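Local coordinates for Lactamase_B domain-containing protein (Bacillus lehensis G1, PDB 7EV5), which binds two zinc ions and probably acts as a hydrolase, with dual activity and a structural resemblance to B3 metallo-beta-lactamases and glyoxalase II, at residues S148-T160 with P193-L207. Numbering follows the deposited sequence. Where two conformers were deposited one is given.
Sequences SGDVLFQQSIGRT and PLTTIGQEMDHNPFL. With ZN (zinc ion), chain C.
Glu200 and Asn204, four residues apart along the segment 193-207, grip the tight hairpin of strands 152-153 and 156-157 that follows zinc ligand Asp150 in this metallo-beta-lactamase fold. Glu200 OE1 accepts the turn amide Gln155 N at 2.9 Å in a nearly straight bond (168°), met from above the carboxylate plane, and also takes Asn204 ND2. Glu200 OE2 receives Thr195 OG1 at 2.6 Å through its anti lone pair, so both carboxylate oxygens are held. Asn204 OD1 closes an Asx turn by accepting Phe206 N. Two waters bridge the segments: one links Gln154 N to Pro193 O, another Gln154 NE2 to Thr195 OG1, while the extended Gln154 side chain crosses Pro193 at about a right angle. Apolar side chains pack beside Asn204: Leu152 CD1 lies 3.6 Å from Asn204 ND2 and meets Leu207 CD1 at 4.0 Å, and Ile157 CG2 touches both Leu207 CD2 and Phe206 CB. The Phe206 ring brings its edge to Gln155 O. Ser156 O takes Phe153 N and, from the opposite face of its carbonyl plane, Asn204 ND2 at 3.1 Å, sent across by a side chain whose CG stands trans to N (chi1 -169°).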
loop_
_atom_site.group_PDB
_atom_site.type_symbol
_atom_site.label_atom_id
_atom_site.label_comp_id
_atom_site.label_asym_id
_atom_site.label_seq_id
_atom_site.Cartn_x
_atom_site.Cartn_y
_atom_site.Cartn_z
ATOM N N SER A 148 1.210 -5.402 -0.503
ATOM C CA SER A 148 0.581 -5.761 0.767
ATOM C C SER A 148 0.817 -4.747 1.885
ATOM O O SER A 148 0.536 -5.048 3.047
ATOM C CB SER A 148 1.031 -7.157 1.206
ATOM O OG SER A 148 2.433 -7.330 1.037
ATOM N N GLY A 149 1.330 -3.565 1.571
ATOM C CA GLY A 149 1.482 -2.560 2.610
ATOM C C GLY A 149 2.356 -3.040 3.753
ATOM O O GLY A 149 3.446 -3.586 3.549
ATOM N N ASP A 150 1.882 -2.828 4.983
ATOM C CA ASP A 150 2.711 -3.004 6.170
ATOM C C ASP A 150 2.387 -4.282 6.928
ATOM O O ASP A 150 2.605 -4.348 8.135
ATOM C CB ASP A 150 2.621 -1.779 7.082
ATOM C CG ASP A 150 3.273 -0.541 6.478
ATOM O OD1 ASP A 150 3.752 -0.607 5.329
ATOM O OD2 ASP A 150 3.266 0.509 7.159
ATOM N N VAL A 151 1.910 -5.313 6.237
ATOM C CA VAL A 151 1.605 -6.573 6.906
ATOM C C VAL A 151 2.865 -7.411 7.094
ATOM O O VAL A 151 3.150 -7.904 8.195
ATOM C CB VAL A 151 0.526 -7.321 6.104
ATOM C CG1 VAL A 151 0.329 -8.716 6.647
ATOM C CG2 VAL A 151 -0.789 -6.545 6.149
ATOM N N LEU A 152 3.630 -7.589 6.020
ATOM C CA LEU A 152 4.744 -8.530 5.967
ATOM C C LEU A 152 5.919 -7.832 5.306
ATOM O O LEU A 152 5.785 -7.309 4.196
ATOM C CB LEU A 152 4.355 -9.766 5.145
ATOM C CG LEU A 152 5.433 -10.820 4.892
ATOM C CD1 LEU A 152 5.926 -11.430 6.204
ATOM C CD2 LEU A 152 4.938 -11.894 3.941
ATOM N N PHE A 153 7.068 -7.824 5.976
ATOM C CA PHE A 153 8.273 -7.236 5.416
ATOM C C PHE A 153 9.312 -8.328 5.244
ATOM O O PHE A 153 9.140 -9.463 5.695
ATOM C CB PHE A 153 8.856 -6.180 6.361
ATOM C CG PHE A 153 7.879 -5.108 6.767
ATOM C CD1 PHE A 153 7.321 -4.254 5.822
ATOM C CD2 PHE A 153 7.543 -4.926 8.102
ATOM C CE1 PHE A 153 6.433 -3.245 6.208
ATOM C CE2 PHE A 153 6.658 -3.924 8.492
ATOM C CZ PHE A 153 6.095 -3.080 7.542
ATOM N N GLN A 154 10.409 -7.979 4.580
ATOM C CA GLN A 154 11.569 -8.856 4.563
ATOM C C GLN A 154 12.130 -8.934 5.976
ATOM O O GLN A 154 12.587 -7.930 6.526
ATOM C CB GLN A 154 12.614 -8.295 3.606
ATOM C CG GLN A 154 13.798 -9.216 3.399
ATOM C CD GLN A 154 14.922 -8.525 2.668
ATOM O OE1 GLN A 154 15.525 -7.578 3.184
ATOM N NE2 GLN A 154 15.196 -8.972 1.447
ATOM N N GLN A 155 12.050 -10.117 6.586
ATOM C CA GLN A 155 12.595 -10.418 7.913
ATOM C C GLN A 155 11.814 -9.838 9.092
ATOM O O GLN A 155 12.271 -9.962 10.235
ATOM C CB GLN A 155 14.084 -10.060 8.049
ATOM C CG GLN A 155 15.019 -10.969 7.277
ATOM C CD GLN A 155 15.032 -12.372 7.841
ATOM O OE1 GLN A 155 14.612 -13.322 7.181
ATOM N NE2 GLN A 155 15.505 -12.510 9.072
ATOM N N SER A 156 10.656 -9.222 8.874
ATOM C CA SER A 156 9.856 -8.749 9.999
ATOM C C SER A 156 8.402 -8.672 9.557
ATOM O O SER A 156 8.063 -8.997 8.418
ATOM C CB SER A 156 10.349 -7.408 10.564
ATOM O OG SER A 156 10.174 -6.339 9.650
ATOM N N ILE A 157 7.542 -8.255 10.486
ATOM C CA ILE A 157 6.120 -8.089 10.222
ATOM C C ILE A 157 5.685 -6.715 10.717
ATOM O O ILE A 157 6.410 -6.024 11.436
ATOM C CB ILE A 157 5.254 -9.215 10.829
ATOM C CG1 ILE A 157 5.344 -9.218 12.357
ATOM C CG2 ILE A 157 5.664 -10.567 10.265
ATOM C CD1 ILE A 157 4.446 -10.267 12.997
ATOM N N GLY A 158 4.483 -6.311 10.312
ATOM C CA GLY A 158 4.007 -4.989 10.667
ATOM C C GLY A 158 3.886 -4.782 12.165
ATOM O O GLY A 158 3.528 -5.689 12.927
ATOM N N ARG A 159 4.170 -3.556 12.595
ATOM C CA ARG A 159 3.930 -3.208 13.987
ATOM C C ARG A 159 2.430 -3.233 14.265
ATOM O O ARG A 159 1.607 -2.908 13.404
ATOM C CB ARG A 159 4.527 -1.837 14.329
ATOM C CG ARG A 159 3.912 -0.663 13.585
ATOM C CD ARG A 159 4.788 0.583 13.702
ATOM N NE ARG A 159 4.815 1.096 15.064
ATOM C CZ ARG A 159 5.421 2.221 15.434
ATOM N NH1 ARG A 159 6.068 2.970 14.544
ATOM N NH2 ARG A 159 5.370 2.593 16.702
ATOM N N THR A 160 2.070 -3.648 15.478
ATOM C CA THR A 160 0.677 -3.797 15.877
ATOM C C THR A 160 0.328 -2.921 17.074
ATOM O O THR A 160 -0.684 -3.163 17.744
ATOM C CB THR A 160 0.347 -5.266 16.143
ATOM O OG1 THR A 160 1.269 -5.797 17.103
ATOM C CG2 THR A 160 0.471 -6.041 14.870
ATOM N N PRO A 193 13.322 -3.745 1.810
ATOM C CA PRO A 193 13.535 -4.397 0.512
ATOM C C PRO A 193 12.386 -5.298 0.088
ATOM O O PRO A 193 11.598 -5.790 0.897
ATOM C CB PRO A 193 14.799 -5.240 0.744
ATOM C CG PRO A 193 15.471 -4.631 1.923
ATOM C CD PRO A 193 14.369 -4.084 2.789
ATOM N N LEU A 194 12.328 -5.540 -1.221
ATOM C CA LEU A 194 11.438 -6.560 -1.756
ATOM C C LEU A 194 11.830 -7.935 -1.224
ATOM O O LEU A 194 12.982 -8.187 -0.863
ATOM C CB LEU A 194 11.526 -6.575 -3.280
ATOM C CG LEU A 194 11.037 -5.343 -4.031
ATOM C CD1 LEU A 194 11.379 -5.485 -5.499
ATOM C CD2 LEU A 194 9.531 -5.160 -3.841
ATOM N N THR A 195 10.852 -8.833 -1.178
ATOM C CA THR A 195 11.084 -10.223 -0.828
ATOM C C THR A 195 10.076 -11.076 -1.590
ATOM O O THR A 195 9.376 -10.586 -2.476
ATOM C CB THR A 195 11.080 -10.404 0.694
ATOM O OG1 THR A 195 11.561 -11.714 1.007
ATOM C CG2 THR A 195 9.685 -10.209 1.269
ATOM N N THR A 196 10.033 -12.369 -1.283
ATOM C CA THR A 196 9.019 -13.239 -1.856
ATOM C C THR A 196 8.333 -14.003 -0.738
ATOM O O THR A 196 8.838 -14.091 0.385
ATOM C CB THR A 196 9.578 -14.241 -2.884
ATOM O OG1 THR A 196 10.525 -15.102 -2.237
ATOM C CG2 THR A 196 10.231 -13.516 -4.056
ATOM N N ILE A 197 7.154 -14.529 -1.075
ATOM C CA ILE A 197 6.394 -15.340 -0.126
ATOM C C ILE A 197 7.231 -16.513 0.361
ATOM O O ILE A 197 7.346 -16.755 1.568
ATOM C CB ILE A 197 5.077 -15.816 -0.760
ATOM C CG1 ILE A 197 4.168 -14.626 -1.074
ATOM C CG2 ILE A 197 4.393 -16.839 0.155
ATOM C CD1 ILE A 197 3.477 -14.064 0.128
ATOM N N GLY A 198 7.852 -17.238 -0.576
ATOM C CA GLY A 198 8.631 -18.410 -0.200
ATOM C C GLY A 198 9.793 -18.074 0.711
ATOM O O GLY A 198 10.054 -18.783 1.684
ATOM N N GLN A 199 10.500 -16.979 0.419
ATOM C CA GLN A 199 11.633 -16.602 1.256
ATOM C C GLN A 199 11.199 -16.275 2.680
ATOM O O GLN A 199 11.899 -16.615 3.639
ATOM C CB GLN A 199 12.384 -15.427 0.631
ATOM C CG GLN A 199 13.208 -15.820 -0.584
ATOM C CD GLN A 199 14.104 -17.014 -0.326
ATOM O OE1 GLN A 199 14.916 -17.006 0.605
ATOM N NE2 GLN A 199 13.962 -18.051 -1.149
ATOM N N GLU A 200 10.052 -15.611 2.844
ATOM C CA GLU A 200 9.617 -15.267 4.194
ATOM C C GLU A 200 9.103 -16.496 4.931
ATOM O O GLU A 200 9.335 -16.649 6.136
ATOM C CB GLU A 200 8.574 -14.149 4.160
ATOM C CG GLU A 200 9.129 -12.814 3.656
ATOM C CD GLU A 200 10.457 -12.452 4.291
ATOM O OE1 GLU A 200 10.531 -12.407 5.533
ATOM O OE2 GLU A 200 11.428 -12.198 3.543
ATOM N N MET A 201 8.405 -17.380 4.217
ATOM C CA MET A 201 7.957 -18.634 4.816
ATOM C C MET A 201 9.132 -19.414 5.394
ATOM O O MET A 201 9.018 -20.026 6.462
ATOM C CB MET A 201 7.229 -19.460 3.755
ATOM C CG MET A 201 6.590 -20.754 4.240
ATOM S SD MET A 201 5.633 -21.533 2.922
ATOM C CE MET A 201 5.027 -20.087 2.053
ATOM N N ASP A 202 10.268 -19.398 4.705
ATOM C CA ASP A 202 11.422 -20.178 5.121
ATOM C C ASP A 202 12.334 -19.458 6.105
ATOM O O ASP A 202 13.066 -20.127 6.842
ATOM C CB ASP A 202 12.236 -20.598 3.894
ATOM C CG ASP A 202 11.467 -21.528 2.977
ATOM O OD1 ASP A 202 10.428 -22.075 3.413
ATOM O OD2 ASP A 202 11.900 -21.710 1.819
ATOM N N HIS A 203 12.319 -18.124 6.146
ATOM C CA HIS A 203 13.349 -17.420 6.902
ATOM C C HIS A 203 12.878 -16.267 7.779
ATOM O O HIS A 203 13.698 -15.745 8.539
ATOM C CB HIS A 203 14.464 -16.918 5.968
ATOM C CG HIS A 203 14.914 -17.933 4.963
ATOM N ND1 HIS A 203 15.387 -19.178 5.321
ATOM C CD2 HIS A 203 14.964 -17.888 3.611
ATOM C CE1 HIS A 203 15.706 -19.856 4.233
ATOM N NE2 HIS A 203 15.460 -19.095 3.181
ATOM N N ASN A 204 11.621 -15.841 7.711
ATOM C CA ASN A 204 11.162 -14.751 8.569
ATOM C C ASN A 204 11.052 -15.260 10.001
ATOM O O ASN A 204 10.261 -16.176 10.261
ATOM C CB ASN A 204 9.806 -14.235 8.086
ATOM C CG ASN A 204 9.387 -12.942 8.770
ATOM O OD1 ASN A 204 9.352 -12.854 9.995
ATOM N ND2 ASN A 204 9.040 -11.929 7.968
ATOM N N PRO A 205 11.801 -14.696 10.953
ATOM C CA PRO A 205 11.800 -15.251 12.318
ATOM C C PRO A 205 10.484 -15.085 13.055
ATOM O O PRO A 205 10.261 -15.791 14.047
ATOM C CB PRO A 205 12.937 -14.489 13.013
ATOM C CG PRO A 205 13.071 -13.223 12.236
ATOM C CD PRO A 205 12.726 -13.559 10.814
ATOM N N PHE A 206 9.610 -14.186 12.614
ATOM C CA PHE A 206 8.309 -13.998 13.239
ATOM C C PHE A 206 7.248 -14.947 12.696
ATOM O O PHE A 206 6.094 -14.883 13.138
ATOM C CB PHE A 206 7.845 -12.547 13.073
ATOM C CG PHE A 206 8.826 -11.535 13.585
ATOM C CD1 PHE A 206 8.699 -11.012 14.862
ATOM C CD2 PHE A 206 9.870 -11.097 12.789
ATOM C CE1 PHE A 206 9.599 -10.078 15.339
ATOM C CE2 PHE A 206 10.778 -10.163 13.263
ATOM C CZ PHE A 206 10.639 -9.653 14.538
ATOM N N LEU A 207 7.607 -15.830 11.763
ATOM C CA LEU A 207 6.643 -16.708 11.112
ATOM C C LEU A 207 6.781 -18.177 11.491
ATOM O O LEU A 207 5.991 -18.998 11.011
ATOM C CB LEU A 207 6.694 -16.542 9.588
ATOM C CG LEU A 207 6.279 -15.163 9.066
ATOM C CD1 LEU A 207 5.937 -15.230 7.592
ATOM C CD2 LEU A 207 5.117 -14.598 9.878
HETATM ZN ZN ZN C . 4.058 2.340 6.698
HETATM O O HOH W 1 10.879 -5.300 3.598
HETATM O O HOH W 2 15.670 -8.112 -1.553
HETATM O O HOH W 3 14.135 -11.737 0.412
HETATM O O HOH W 4 2.818 2.859 8.181
#